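Local coordinates for lectin 2 (Agrocybe aegerita, PDB 4TQJ), which specifically recognises N-acetylglucosamine at the non-reducing end of glycans, using a chain folded as a beta-propeller of four-stranded blades, at residues D122-K125 with A129-I132; L9-A14 with V60-D65; D178-G181 with L185-V188; T56-R61 with F104-G109; A102-G105 with G110-V113. The protein carries 1 engineered substitution. One frame throughout, in Å; residues are numbered along the deposited sequence.

Contact 1 (D122-K125 with A129-I132); sequences DIRK and ADII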
loop_
_atom_site.group_PDB
_atom_site.type_symbol
_atom_site.label_atom_id
_atom_site.label_comp_id
_atom_site.label_asym_id
_atom_site.label_seq_id
_atom_site.Cartn_x
_atom_site.Cartn_y
_atom_site.Cartn_z
ATOM N N ASP A 122 6.968 -17.818 4.539
ATOM C CA ASP A 122 8.182 -17.787 3.729
ATOM C C ASP A 122 9.347 -18.354 4.525
ATOM O O ASP A 122 10.253 -17.631 4.917
ATOM C CB ASP A 122 8.478 -16.350 3.312
ATOM C CG ASP A 122 9.675 -16.235 2.377
ATOM O OD1 ASP A 122 10.178 -17.271 1.887
ATOM O OD2 ASP A 122 10.095 -15.087 2.129
ATOM N N ILE A 123 9.311 -19.656 4.776
ATOM C CA ILE A 123 10.310 -20.291 5.630
ATOM C C ILE A 123 11.687 -20.373 4.977
ATOM O O ILE A 123 12.682 -20.630 5.655
ATOM C CB ILE A 123 9.857 -21.684 6.073
ATOM C CG1 ILE A 123 9.321 -22.468 4.890
ATOM C CG2 ILE A 123 8.742 -21.588 7.122
ATOM C CD1 ILE A 123 8.646 -23.741 5.306
ATOM N N ARG A 124 11.749 -20.148 3.668
ATOM C CA ARG A 124 13.028 -20.185 2.949
ATOM C C ARG A 124 13.554 -18.795 2.599
ATOM O O ARG A 124 14.601 -18.657 1.963
ATOM C CB ARG A 124 12.918 -21.060 1.696
ATOM C CG ARG A 124 12.777 -22.556 2.004
ATOM C CD ARG A 124 12.567 -23.398 0.739
ATOM N NE ARG A 124 11.328 -23.042 0.059
ATOM C CZ ARG A 124 11.248 -22.677 -1.218
ATOM N NH1 ARG A 124 12.342 -22.637 -1.978
ATOM N NH2 ARG A 124 10.070 -22.357 -1.737
ATOM N N LYS A 125 12.825 -17.769 3.037
ATOM C CA LYS A 125 13.144 -16.377 2.735
ATOM C C LYS A 125 13.323 -16.105 1.240
ATOM O O LYS A 125 14.304 -15.488 0.834
ATOM C CB LYS A 125 14.377 -15.905 3.517
ATOM C CG LYS A 125 14.133 -15.755 5.008
ATOM C CD LYS A 125 14.324 -14.314 5.472
ATOM C CE LYS A 125 15.801 -13.938 5.525
ATOM N NZ LYS A 125 15.988 -12.509 5.895
ATOM N N ALA A 129 5.213 -17.401 0.014
ATOM C CA ALA A 129 4.871 -18.295 1.122
ATOM C C ALA A 129 4.852 -19.772 0.748
ATOM O O ALA A 129 4.153 -20.176 -0.184
ATOM C CB ALA A 129 3.528 -17.898 1.709
ATOM N N ASP A 130 5.608 -20.581 1.483
ATOM C CA ASP A 130 5.460 -22.031 1.411
ATOM C C ASP A 130 4.239 -22.473 2.217
ATOM O O ASP A 130 3.720 -21.731 3.058
ATOM C CB ASP A 130 6.705 -22.737 1.970
ATOM C CG ASP A 130 7.928 -22.571 1.084
ATOM O OD1 ASP A 130 7.832 -21.843 0.076
ATOM O OD2 ASP A 130 8.993 -23.154 1.414
ATOM N N ILE A 131 3.788 -23.693 1.969
ATOM C CA ILE A 131 2.730 -24.272 2.764
ATOM C C ILE A 131 3.382 -25.124 3.834
ATOM O O ILE A 131 4.209 -25.996 3.536
ATOM C CB ILE A 131 1.810 -25.153 1.923
ATOM C CG1 ILE A 131 1.175 -24.338 0.796
ATOM C CG2 ILE A 131 0.747 -25.776 2.802
ATOM C CD1 ILE A 131 0.487 -25.201 -0.241
ATOM N N ILE A 132 3.048 -24.844 5.085
ATOM C CA ILE A 132 3.568 -25.645 6.180
ATOM C C ILE A 132 2.427 -26.129 7.048
ATOM O O ILE A 132 1.632 -25.342 7.557
ATOM C CB ILE A 132 4.657 -24.885 6.993
ATOM C CG1 ILE A 132 5.087 -25.678 8.230
ATOM C CG2 ILE A 132 4.203 -23.502 7.382
ATOM C CD1 ILE A 132 6.430 -25.182 8.776
#
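Arg124 reaches over from its turn and meets the carboxylate of Asp130 side-on, the two side chains crossing at about a right angle. Its NE gives an almost straight bond to Asp130 OD2 at 2.7 Å, on the syn lone pair, while Arg124 NH2 bonds Asp130 OD1 at 2.9 Å from 16° out of the carboxylate plane. The guanidinium and the carboxylate are only 20° from coplanar, and the paired bonds hold the acid against rotation. A bend at chi3 (-63°) turns the end of the arginine toward the strand. Asp130 OD1 is gripped a second time by the backbone N of Asn144. The salt bridge spans the tight connection between the inner strand 117-121 and strand 130-134 of one propeller blade, where Asp122 to Lys125 form a type I turn closed by Lys125 N to Asp122 O. Next to the salt bridge Ile123 lies obliquely against the acid, its CG1 3.6 Å from Asp130 OD2. The same branch ends at CD1, 4.4 Å from Ile132 CD1, a loose apolar touch that continues onto Val141 of strand 139-142. Asp122 turns its carboxylate back into the loop, to the backbone N of Thr126 and Gly127.

Contact 2 (L9-A14 with V60-D65); sequences LPIPVA and VRLIAD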
loop_
_atom_site.group_PDB
_atom_site.type_symbol
_atom_site.label_atom_id
_atom_site.label_comp_id
_atom_site.label_asym_id
_atom_site.label_seq_id
_atom_site.Cartn_x
_atom_site.Cartn_y
_atom_site.Cartn_z
ATOM N N LEU A 9 -3.323 -16.168 15.639
ATOM C CA LEU A 9 -3.003 -15.152 14.636
ATOM C C LEU A 9 -2.041 -15.741 13.623
ATOM O O LEU A 9 -0.846 -15.486 13.670
ATOM C CB LEU A 9 -2.398 -13.921 15.316
ATOM C CG LEU A 9 -3.386 -13.131 16.169
ATOM C CD1 LEU A 9 -2.671 -12.098 17.048
ATOM C CD2 LEU A 9 -4.425 -12.456 15.283
ATOM N N PRO A 10 -2.561 -16.571 12.716
ATOM C CA PRO A 10 -1.701 -17.211 11.722
ATOM C C PRO A 10 -1.182 -16.244 10.649
ATOM O O PRO A 10 -0.235 -16.587 9.928
ATOM C CB PRO A 10 -2.629 -18.259 11.104
ATOM C CG PRO A 10 -3.981 -17.682 11.275
ATOM C CD PRO A 10 -3.951 -17.048 12.625
ATOM N N ILE A 11 -1.798 -15.066 10.549
ATOM C CA ILE A 11 -1.430 -14.057 9.552
ATOM C C ILE A 11 -0.670 -12.911 10.207
ATOM O O ILE A 11 -1.256 -12.115 10.953
ATOM C CB ILE A 11 -2.672 -13.456 8.865
ATOM C CG1 ILE A 11 -3.509 -14.551 8.206
ATOM C CG2 ILE A 11 -2.247 -12.418 7.832
ATOM C CD1 ILE A 11 -4.829 -14.064 7.672
ATOM N N PRO A 12 0.636 -12.824 9.941
ATOM C CA PRO A 12 1.439 -11.735 10.499
ATOM C C PRO A 12 0.952 -10.402 9.942
ATOM O O PRO A 12 0.594 -10.320 8.768
ATOM C CB PRO A 12 2.854 -12.036 9.986
ATOM C CG PRO A 12 2.827 -13.463 9.584
ATOM C CD PRO A 12 1.437 -13.694 9.063
ATOM N N VAL A 13 0.906 -9.390 10.797
ATOM C CA VAL A 13 0.524 -8.055 10.401
ATOM C C VAL A 13 1.702 -7.158 10.754
ATOM O O VAL A 13 2.290 -7.292 11.826
ATOM C CB VAL A 13 -0.734 -7.597 11.154
ATOM C CG1 VAL A 13 -1.061 -6.159 10.809
ATOM C CG2 VAL A 13 -1.920 -8.529 10.842
ATOM N N ALA A 14 2.066 -6.258 9.853
ATOM C CA ALA A 14 3.243 -5.424 10.077
ATOM C C ALA A 14 3.037 -4.545 11.319
ATOM O O ALA A 14 1.947 -4.004 11.525
ATOM C CB ALA A 14 3.512 -4.577 8.860
ATOM N N VAL A 60 -9.700 -24.018 6.135
ATOM C CA VAL A 60 -8.817 -22.976 6.631
ATOM C C VAL A 60 -8.743 -21.876 5.577
ATOM O O VAL A 60 -8.494 -22.151 4.390
ATOM C CB VAL A 60 -7.404 -23.558 6.919
ATOM C CG1 VAL A 60 -6.411 -22.468 7.272
ATOM C CG2 VAL A 60 -7.490 -24.572 8.039
ATOM N N ARG A 61 -8.972 -20.632 5.995
ATOM C CA ARG A 61 -8.955 -19.508 5.055
ATOM C C ARG A 61 -8.037 -18.371 5.511
ATOM O O ARG A 61 -8.227 -17.803 6.594
ATOM C CB ARG A 61 -10.385 -19.007 4.824
ATOM C CG ARG A 61 -11.206 -19.933 3.924
ATOM C CD ARG A 61 -12.695 -19.630 4.002
ATOM N NE ARG A 61 -13.293 -20.127 5.245
ATOM C CZ ARG A 61 -14.565 -19.955 5.581
ATOM N NH1 ARG A 61 -15.379 -19.300 4.759
ATOM N NH2 ARG A 61 -15.022 -20.433 6.733
ATOM N N LEU A 62 -7.046 -18.042 4.676
ATOM C CA LEU A 62 -5.975 -17.131 5.061
ATOM C C LEU A 62 -5.627 -16.134 3.954
ATOM O O LEU A 62 -6.233 -16.156 2.887
ATOM C CB LEU A 62 -4.724 -17.928 5.451
ATOM C CG LEU A 62 -4.861 -18.953 6.598
ATOM C CD1 LEU A 62 -3.649 -19.865 6.654
ATOM C CD2 LEU A 62 -5.103 -18.276 7.943
ATOM N N ILE A 63 -4.662 -15.257 4.234
ATOM C CA ILE A 63 -4.100 -14.335 3.251
ATOM C C ILE A 63 -2.590 -14.468 3.290
ATOM O O ILE A 63 -1.991 -14.430 4.367
ATOM C CB ILE A 63 -4.417 -12.868 3.579
ATOM C CG1 ILE A 63 -5.918 -12.624 3.583
ATOM C CG2 ILE A 63 -3.747 -11.940 2.566
ATOM C CD1 ILE A 63 -6.436 -12.190 2.230
ATOM N N ALA A 64 -1.967 -14.657 2.133
ATOM C CA ALA A 64 -0.509 -14.645 2.065
ATOM C C ALA A 64 -0.026 -14.322 0.661
ATOM O O ALA A 64 -0.772 -14.460 -0.310
ATOM C CB ALA A 64 0.063 -15.976 2.540
ATOM N N ASP A 65 1.220 -13.886 0.553
ATOM C CA ASP A 65 1.791 -13.607 -0.752
ATOM C C ASP A 65 2.327 -14.911 -1.326
ATOM O O ASP A 65 3.418 -15.358 -0.966
ATOM C CB ASP A 65 2.900 -12.552 -0.663
ATOM C CG ASP A 65 3.465 -12.186 -2.038
ATOM O OD1 ASP A 65 2.934 -12.695 -3.036
ATOM O OD2 ASP A 65 4.420 -11.389 -2.121
#
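Ile11 and Ile63 mark the nearest approach of the two backbones, their CA atoms 6.8 Å apart, where the irregular run 9-14 passes strand 60-64 without pairing with it. The gap is filled by side chains. Pro10 presents the CG corner of its ring to one methyl of Leu62, CG to CD2 at 3.6 Å, the ring and the leucine lying obliquely to each other. The same methyl serves Ile11 as well, with Leu62 CD2 4.1 Å from Ile11 CG1; here the two side chains slide past one another in opposite directions. Ile11 places CG1 beside its own backbone N (chi1 -57°) and runs on extended, which carries CD1 across to the strand backbone, 3.6 Å from Ile63 N. The other branch, Ile11 CG2, lies 4.0 Å from Ile63 O. Of the Ile63 side chain it is CB that is met, 4.3 Å from Ile11 CD1. Strand 60-64 is the inner strand of its blade, and the centre of the contact lies about 7 Å from the centre of the chain, in the middle of the propeller. Trp397 of the neighbouring inner strand 395-399 packs on both Pro10 and Ile11, while Leu62 also leans on Leu120 of the inner strand on the next blade. The side-chain chemistry is apolar, with no hydrogen bond between the two segments. The Ile63 amide is buried beneath the Ile11 methyl and has no hydrogen-bonding partner in the model, a cost that the surrounding hydrocarbon packing presumably repays.

Contact 3 (D178-G181 with L185-V188); sequences DVTG and LDIV
Val179 and Thr180 bind the carboxylate of Asp186 in a buried, mainly polar contact that closes the short loop between strands 173-177 and 186-190, the inner two strands of their blade, with the short strand 4-5 paired on the far side of 173-177. One oxygen does nearly all the work. Asp186 OD2 takes Val179 N at 2.8 Å, nearly along the C-O axis. It also takes Thr180 N, with Thr180 N to Asp186 OD2 at 3.0 Å, on the syn side but 30° out of the carboxylate plane. The hydroxyl of Thr180, set between its own N and carbonyl carbon (chi1 65°), adds a weak third bond, OG1 to Asp186 OD2 at 3.4 Å. The other oxygen, Asp186 OD1, is held by the backbone N of Asn200 after strand 195-198, so both oxygens of the acid are held. A second carboxylate comes close: Asp178 OD1 lies 3.3 Å from Asp186 OD2, two acceptors, the carboxylate planes 70° apart. The backbone N-H groups gathered round them probably offset the repulsion. Asp178 OD1 accepts from Gly181 N at 2.9 Å, an Asx motif, and its OD2 takes Gly183 N. Val179 CG2 rests 3.4 Å from Asp186 OD2, and on the apolar side Val179 CG1 meets Val188 CG2 at 3.8 Å. An aspartate opening a glycine-rich turn and a second one starting the next strand are consistent with an FG-GAP-like repeat; the D-x-T-G-x-G turn followed by Asp recurs in later blades.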
loop_
_atom_site.group_PDB
_atom_site.type_symbol
_atom_site.label_atom_id
_atom_site.label_comp_id
_atom_site.label_asym_id
_atom_site.label_seq_id
_atom_site.Cartn_x
_atom_site.Cartn_y
_atom_site.Cartn_z
ATOM N N ASP A 178 11.224 -16.491 14.531
ATOM C CA ASP A 178 12.674 -16.531 14.525
ATOM C C ASP A 178 13.183 -16.374 15.947
ATOM O O ASP A 178 13.147 -15.273 16.504
ATOM C CB ASP A 178 13.251 -15.423 13.644
ATOM C CG ASP A 178 14.752 -15.541 13.493
ATOM O OD1 ASP A 178 15.308 -16.563 13.941
ATOM O OD2 ASP A 178 15.371 -14.619 12.933
ATOM N N VAL A 179 13.628 -17.482 16.536
ATOM C CA VAL A 179 14.227 -17.454 17.866
ATOM C C VAL A 179 15.746 -17.642 17.787
ATOM O O VAL A 179 16.468 -17.236 18.696
ATOM C CB VAL A 179 13.630 -18.532 18.792
ATOM C CG1 VAL A 179 12.129 -18.341 18.949
ATOM C CG2 VAL A 179 13.915 -19.921 18.250
ATOM N N THR A 180 16.239 -18.252 16.709
ATOM C CA THR A 180 17.684 -18.493 16.587
ATOM C C THR A 180 18.443 -17.248 16.165
ATOM O O THR A 180 19.656 -17.168 16.350
ATOM C CB THR A 180 18.030 -19.594 15.575
ATOM O OG1 THR A 180 17.644 -19.174 14.260
ATOM C CG2 THR A 180 17.344 -20.905 15.933
ATOM N N GLY A 181 17.738 -16.290 15.574
ATOM C CA GLY A 181 18.355 -15.055 15.124
ATOM C C GLY A 181 18.954 -15.091 13.726
ATOM O O GLY A 181 19.809 -14.268 13.405
ATOM N N LEU A 185 12.144 -18.325 9.985
ATOM C CA LEU A 185 11.149 -18.753 10.969
ATOM C C LEU A 185 11.424 -20.146 11.529
ATOM O O LEU A 185 11.470 -21.117 10.783
ATOM C CB LEU A 185 9.761 -18.731 10.349
ATOM C CG LEU A 185 9.200 -17.351 10.018
ATOM C CD1 LEU A 185 7.884 -17.490 9.279
ATOM C CD2 LEU A 185 9.028 -16.528 11.277
ATOM N N ASP A 186 11.572 -20.247 12.846
ATOM C CA ASP A 186 11.771 -21.546 13.485
ATOM C C ASP A 186 10.451 -22.100 14.002
ATOM O O ASP A 186 9.446 -21.395 14.002
ATOM C CB ASP A 186 12.765 -21.409 14.631
ATOM C CG ASP A 186 13.987 -20.624 14.221
ATOM O OD1 ASP A 186 14.614 -21.022 13.214
ATOM O OD2 ASP A 186 14.290 -19.602 14.874
ATOM N N ILE A 187 10.460 -23.366 14.415
ATOM C CA ILE A 187 9.295 -23.977 15.037
ATOM C C ILE A 187 9.418 -23.859 16.558
ATOM O O ILE A 187 10.429 -24.238 17.147
ATOM C CB ILE A 187 9.153 -25.467 14.654
ATOM C CG1 ILE A 187 8.827 -25.614 13.160
ATOM C CG2 ILE A 187 8.084 -26.138 15.529
ATOM C CD1 ILE A 187 8.858 -27.059 12.636
ATOM N N VAL A 188 8.397 -23.295 17.180
ATOM C CA VAL A 188 8.351 -23.180 18.626
ATOM C C VAL A 188 7.155 -23.965 19.132
ATOM O O VAL A 188 6.017 -23.609 18.839
ATOM C CB VAL A 188 8.178 -21.725 19.061
ATOM C CG1 VAL A 188 8.096 -21.652 20.574
ATOM C CG2 VAL A 188 9.324 -20.866 18.522
#

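Contact 4 (T56-R61 with F104-G109); sequences TTKHVR and FGYDAG
Lys58 lies obliquely across one face of the Tyr106 ring and touches it with CB, CG, CE and NZ. At the base, CB does double duty: it stands over the centre of the neighbouring His59 ring and also comes 3.8 Å from Tyr106 CD1. CG moves along the rim, 3.8 Å from Tyr106 CE1. CD swings out from the ring without a close approach of its own, and the bend at chi3 (54°) brings CE back in over it. Lys58 CE sits almost exactly above the Tyr106 centroid, 3.5 Å from it and 3° off the normal, a CH-pi contact. NZ comes next, in cation-pi range at 4.1 Å from the same centroid and 22° off the normal. The two partners belong to successive interblade loops: Lys58 just ahead of inner strand 60-64, Tyr106 in the long connection from outer strand 98-101 to inner strand 117-121 of the next blade, so the lysine-on-ring contact joins neighbouring blades at the surface. Beyond the ring, Lys58 NZ donates to a water at 3.0 Å, and that water donates to Asp107 OD1 at 2.9 Å, bridging lysine and acid. Arg112 makes a cation-pi contact on the opposite face of Tyr106, placing the phenol ring between two cationic side chains, while Asn79 packs beside Lys58 and Tyr106.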
loop_
_atom_site.group_PDB
_atom_site.type_symbol
_atom_site.label_atom_id
_atom_site.label_comp_id
_atom_site.label_asym_id
_atom_site.label_seq_id
_atom_site.Cartn_x
_atom_site.Cartn_y
_atom_site.Cartn_z
ATOM N N THR A 56 -16.055 -23.290 8.627
ATOM C CA THR A 56 -15.035 -23.091 9.644
ATOM C C THR A 56 -14.666 -24.418 10.301
ATOM O O THR A 56 -13.581 -24.554 10.858
ATOM C CB THR A 56 -15.480 -22.090 10.724
ATOM O OG1 THR A 56 -16.631 -22.603 11.404
ATOM C CG2 THR A 56 -15.810 -20.724 10.103
ATOM N N THR A 57 -15.561 -25.401 10.223
ATOM C CA THR A 57 -15.311 -26.681 10.884
ATOM C C THR A 57 -14.438 -27.603 10.046
ATOM O O THR A 57 -13.902 -28.574 10.565
ATOM C CB THR A 57 -16.607 -27.431 11.231
ATOM O OG1 THR A 57 -17.362 -27.645 10.038
ATOM C CG2 THR A 57 -17.440 -26.638 12.216
ATOM N N LYS A 58 -14.294 -27.308 8.757
ATOM C CA LYS A 58 -13.572 -28.207 7.860
ATOM C C LYS A 58 -12.445 -27.548 7.071
ATOM O O LYS A 58 -11.565 -28.232 6.564
ATOM C CB LYS A 58 -14.536 -28.859 6.860
ATOM C CG LYS A 58 -15.583 -29.761 7.490
ATOM C CD LYS A 58 -16.525 -30.358 6.434
ATOM C CE LYS A 58 -15.757 -31.084 5.333
ATOM N NZ LYS A 58 -16.627 -31.990 4.517
ATOM N N HIS A 59 -12.483 -26.223 6.953
ATOM C CA HIS A 59 -11.563 -25.530 6.070
ATOM C C HIS A 59 -10.796 -24.420 6.767
ATOM O O HIS A 59 -11.193 -23.943 7.827
ATOM C CB HIS A 59 -12.308 -24.982 4.855
ATOM C CG HIS A 59 -13.231 -25.974 4.226
ATOM N ND1 HIS A 59 -14.602 -25.815 4.215
ATOM C CD2 HIS A 59 -12.986 -27.155 3.608
ATOM C CE1 HIS A 59 -15.158 -26.849 3.610
ATOM N NE2 HIS A 59 -14.200 -27.676 3.229
ATOM N N VAL A 60 -9.700 -24.018 6.135
ATOM C CA VAL A 60 -8.817 -22.976 6.631
ATOM C C VAL A 60 -8.743 -21.876 5.577
ATOM O O VAL A 60 -8.494 -22.151 4.390
ATOM C CB VAL A 60 -7.404 -23.558 6.919
ATOM C CG1 VAL A 60 -6.411 -22.468 7.272
ATOM C CG2 VAL A 60 -7.490 -24.572 8.039
ATOM N N ARG A 61 -8.972 -20.632 5.995
ATOM C CA ARG A 61 -8.955 -19.508 5.055
ATOM C C ARG A 61 -8.037 -18.371 5.511
ATOM O O ARG A 61 -8.227 -17.803 6.594
ATOM C CB ARG A 61 -10.385 -19.007 4.824
ATOM C CG ARG A 61 -11.206 -19.933 3.924
ATOM C CD ARG A 61 -12.695 -19.630 4.002
ATOM N NE ARG A 61 -13.293 -20.127 5.245
ATOM C CZ ARG A 61 -14.565 -19.955 5.581
ATOM N NH1 ARG A 61 -15.379 -19.300 4.759
ATOM N NH2 ARG A 61 -15.022 -20.433 6.733
ATOM N N PHE A 104 -3.164 -31.119 1.781
ATOM C CA PHE A 104 -3.521 -30.208 2.878
ATOM C C PHE A 104 -5.020 -29.916 2.913
ATOM O O PHE A 104 -5.455 -28.877 3.417
ATOM C CB PHE A 104 -2.730 -28.896 2.788
ATOM C CG PHE A 104 -1.229 -29.076 2.889
ATOM C CD1 PHE A 104 -0.614 -29.291 4.117
ATOM C CD2 PHE A 104 -0.437 -29.014 1.759
ATOM C CE1 PHE A 104 0.773 -29.459 4.198
ATOM C CE2 PHE A 104 0.939 -29.176 1.838
ATOM C CZ PHE A 104 1.543 -29.396 3.052
ATOM N N GLY A 105 -5.808 -30.837 2.368
ATOM C CA GLY A 105 -7.248 -30.689 2.364
ATOM C C GLY A 105 -7.943 -31.690 3.270
ATOM O O GLY A 105 -7.344 -32.659 3.733
ATOM N N TYR A 106 -9.219 -31.436 3.530
ATOM C CA TYR A 106 -10.039 -32.322 4.338
ATOM C C TYR A 106 -10.125 -33.713 3.709
ATOM O O TYR A 106 -10.096 -34.718 4.421
ATOM C CB TYR A 106 -11.442 -31.735 4.464
ATOM C CG TYR A 106 -12.305 -32.452 5.456
ATOM C CD1 TYR A 106 -12.386 -32.016 6.774
ATOM C CD2 TYR A 106 -13.040 -33.570 5.082
ATOM C CE1 TYR A 106 -13.186 -32.674 7.690
ATOM C CE2 TYR A 106 -13.832 -34.236 5.998
ATOM C CZ TYR A 106 -13.900 -33.786 7.293
ATOM O OH TYR A 106 -14.691 -34.446 8.196
ATOM N N ASP A 107 -10.247 -33.753 2.380
ATOM C CA ASP A 107 -10.323 -35.007 1.635
ATOM C C ASP A 107 -8.978 -35.394 1.030
ATOM O O ASP A 107 -8.784 -36.529 0.614
ATOM C CB ASP A 107 -11.367 -34.908 0.512
ATOM C CG ASP A 107 -12.789 -34.811 1.023
ATOM O OD1 ASP A 107 -13.119 -35.477 2.009
ATOM O OD2 ASP A 107 -13.579 -34.065 0.412
ATOM N N ALA A 108 -8.054 -34.445 0.979
ATOM C CA ALA A 108 -6.719 -34.706 0.458
ATOM C C ALA A 108 -5.711 -34.729 1.600
ATOM O O ALA A 108 -5.158 -33.695 1.971
ATOM C CB ALA A 108 -6.319 -33.655 -0.558
ATOM N N GLY A 109 -5.473 -35.904 2.162
ATOM C CA GLY A 109 -4.493 -36.033 3.220
ATOM C C GLY A 109 -5.168 -36.143 4.567
ATOM O O GLY A 109 -4.502 -36.270 5.586
HETATM O O HOH W 1 -15.549 -34.012 2.558
#

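Contact 5 (A102-G105 with G110-V113); sequences ANFG and GWRV
Gly105 and Trp111 close the base of a glycine-rich loop between two propeller blades, within the FGYDAGGW sequence that recurs in the following interblade connection. Trp111 N donates to Gly105 O at 3.1 Å, the donor tilted 32° from the carbonyl plane. From there the indole folds back over Phe104, both side chains running side by side in the same direction. The five-membered ring takes the backbone end: Phe104 CA stands over its face, 3.5 Å from the centroid, a CH-pi contact. Farther out, Phe104 CD1 lies over the rim of the six-membered ring, 3.3 Å from Trp111 CZ2. The two aromatic planes are inclined at 42°, with the phenyl and six-membered ring centroids 5.0 Å apart, an oblique meeting of rings. At the indole edge a water lies in the ring plane and accepts from Trp111 NE1 at 3.2 Å; it also accepts from Asn103 ND2 at 3.1 Å. His116 meets Trp111 edge-to-face, and Phe104 runs on to Leu140 of the next blade. The indole lays one face on Phe104 while its N-H is satisfied by water, and the apolar packing and backbone bond together pin the loop's two ends.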
loop_
_atom_site.group_PDB
_atom_site.type_symbol
_atom_site.label_atom_id
_atom_site.label_comp_id
_atom_site.label_asym_id
_atom_site.label_seq_id
_atom_site.Cartn_x
_atom_site.Cartn_y
_atom_site.Cartn_z
ATOM N N ALA A 102 -3.067 -30.594 -4.692
ATOM C CA ALA A 102 -3.962 -31.623 -4.196
ATOM C C ALA A 102 -3.472 -32.218 -2.871
ATOM O O ALA A 102 -3.311 -33.427 -2.743
ATOM C CB ALA A 102 -4.139 -32.723 -5.250
ATOM N N ASN A 103 -3.251 -31.355 -1.881
ATOM C CA ASN A 103 -2.842 -31.792 -0.548
ATOM C C ASN A 103 -3.336 -30.790 0.504
ATOM O O ASN A 103 -3.857 -29.734 0.149
ATOM C CB ASN A 103 -1.314 -31.916 -0.459
ATOM C CG ASN A 103 -0.758 -33.064 -1.293
ATOM O OD1 ASN A 103 -0.466 -32.902 -2.473
ATOM N ND2 ASN A 103 -0.591 -34.222 -0.671
ATOM N N PHE A 104 -3.164 -31.119 1.781
ATOM C CA PHE A 104 -3.521 -30.208 2.878
ATOM C C PHE A 104 -5.020 -29.916 2.913
ATOM O O PHE A 104 -5.455 -28.877 3.417
ATOM C CB PHE A 104 -2.730 -28.896 2.788
ATOM C CG PHE A 104 -1.229 -29.076 2.889
ATOM C CD1 PHE A 104 -0.614 -29.291 4.117
ATOM C CD2 PHE A 104 -0.437 -29.014 1.759
ATOM C CE1 PHE A 104 0.773 -29.459 4.198
ATOM C CE2 PHE A 104 0.939 -29.176 1.838
ATOM C CZ PHE A 104 1.543 -29.396 3.052
ATOM N N GLY A 105 -5.808 -30.837 2.368
ATOM C CA GLY A 105 -7.248 -30.689 2.364
ATOM C C GLY A 105 -7.943 -31.690 3.270
ATOM O O GLY A 105 -7.344 -32.659 3.733
ATOM N N GLY A 110 -6.496 -36.087 4.572
ATOM C CA GLY A 110 -7.257 -36.253 5.802
ATOM C C GLY A 110 -7.004 -35.202 6.873
ATOM O O GLY A 110 -7.023 -35.498 8.069
ATOM N N TRP A 111 -6.778 -33.967 6.451
ATOM C CA TRP A 111 -6.506 -32.883 7.392
ATOM C C TRP A 111 -7.766 -32.489 8.132
ATOM O O TRP A 111 -8.837 -32.397 7.534
ATOM C CB TRP A 111 -5.899 -31.684 6.658
ATOM C CG TRP A 111 -4.543 -31.979 6.139
ATOM C CD1 TRP A 111 -4.235 -32.718 5.037
ATOM C CD2 TRP A 111 -3.291 -31.561 6.707
ATOM N NE1 TRP A 111 -2.870 -32.788 4.876
ATOM C CE2 TRP A 111 -2.268 -32.085 5.889
ATOM C CE3 TRP A 111 -2.938 -30.793 7.824
ATOM C CZ2 TRP A 111 -0.913 -31.867 6.152
ATOM C CZ3 TRP A 111 -1.593 -30.574 8.085
ATOM C CH2 TRP A 111 -0.597 -31.112 7.255
ATOM N N ARG A 112 -7.634 -32.257 9.435
ATOM C CA ARG A 112 -8.758 -31.909 10.302
ATOM C C ARG A 112 -8.448 -30.670 11.150
ATOM O O ARG A 112 -7.382 -30.575 11.759
ATOM C CB ARG A 112 -9.078 -33.069 11.248
ATOM C CG ARG A 112 -9.566 -34.354 10.562
ATOM C CD ARG A 112 -10.961 -34.157 9.981
ATOM N NE ARG A 112 -11.433 -35.319 9.237
ATOM C CZ ARG A 112 -11.142 -35.566 7.965
ATOM N NH1 ARG A 112 -10.366 -34.737 7.285
ATOM N NH2 ARG A 112 -11.624 -36.653 7.371
ATOM N N VAL A 113 -9.391 -29.734 11.203
ATOM C CA VAL A 113 -9.246 -28.545 12.041
ATOM C C VAL A 113 -9.077 -28.929 13.520
ATOM O O VAL A 113 -8.436 -28.203 14.293
ATOM C CB VAL A 113 -10.463 -27.599 11.852
ATOM C CG1 VAL A 113 -10.552 -26.570 12.969
ATOM C CG2 VAL A 113 -10.400 -26.932 10.489
HETATM O O HOH W 2 -1.299 -33.803 2.266
#

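How the contacts relate
Contacts 1, 2, 3 and 5 are buried, and only contact 4 lies at the surface. Contacts 1 and 3 occupy equivalent places in consecutive blades, the turn between inner and second strand, yet the strand aspartate is held by an arginine in one and by backbone amides in the other. Contact 2, near the middle of the propeller, is made by apolar side chains and reaches contact 1 through a probable hydrogen bond from Ala129 N to Asp65 O. Lys58 of contact 4 lies just ahead of its strand 60-64. Contacts 4 and 5 share one interblade loop: contact 4 sets a lysine on a tyrosine face, while contact 5 packs two buried aromatic side chains, of which Phe104 touches Ile131 of contact 1.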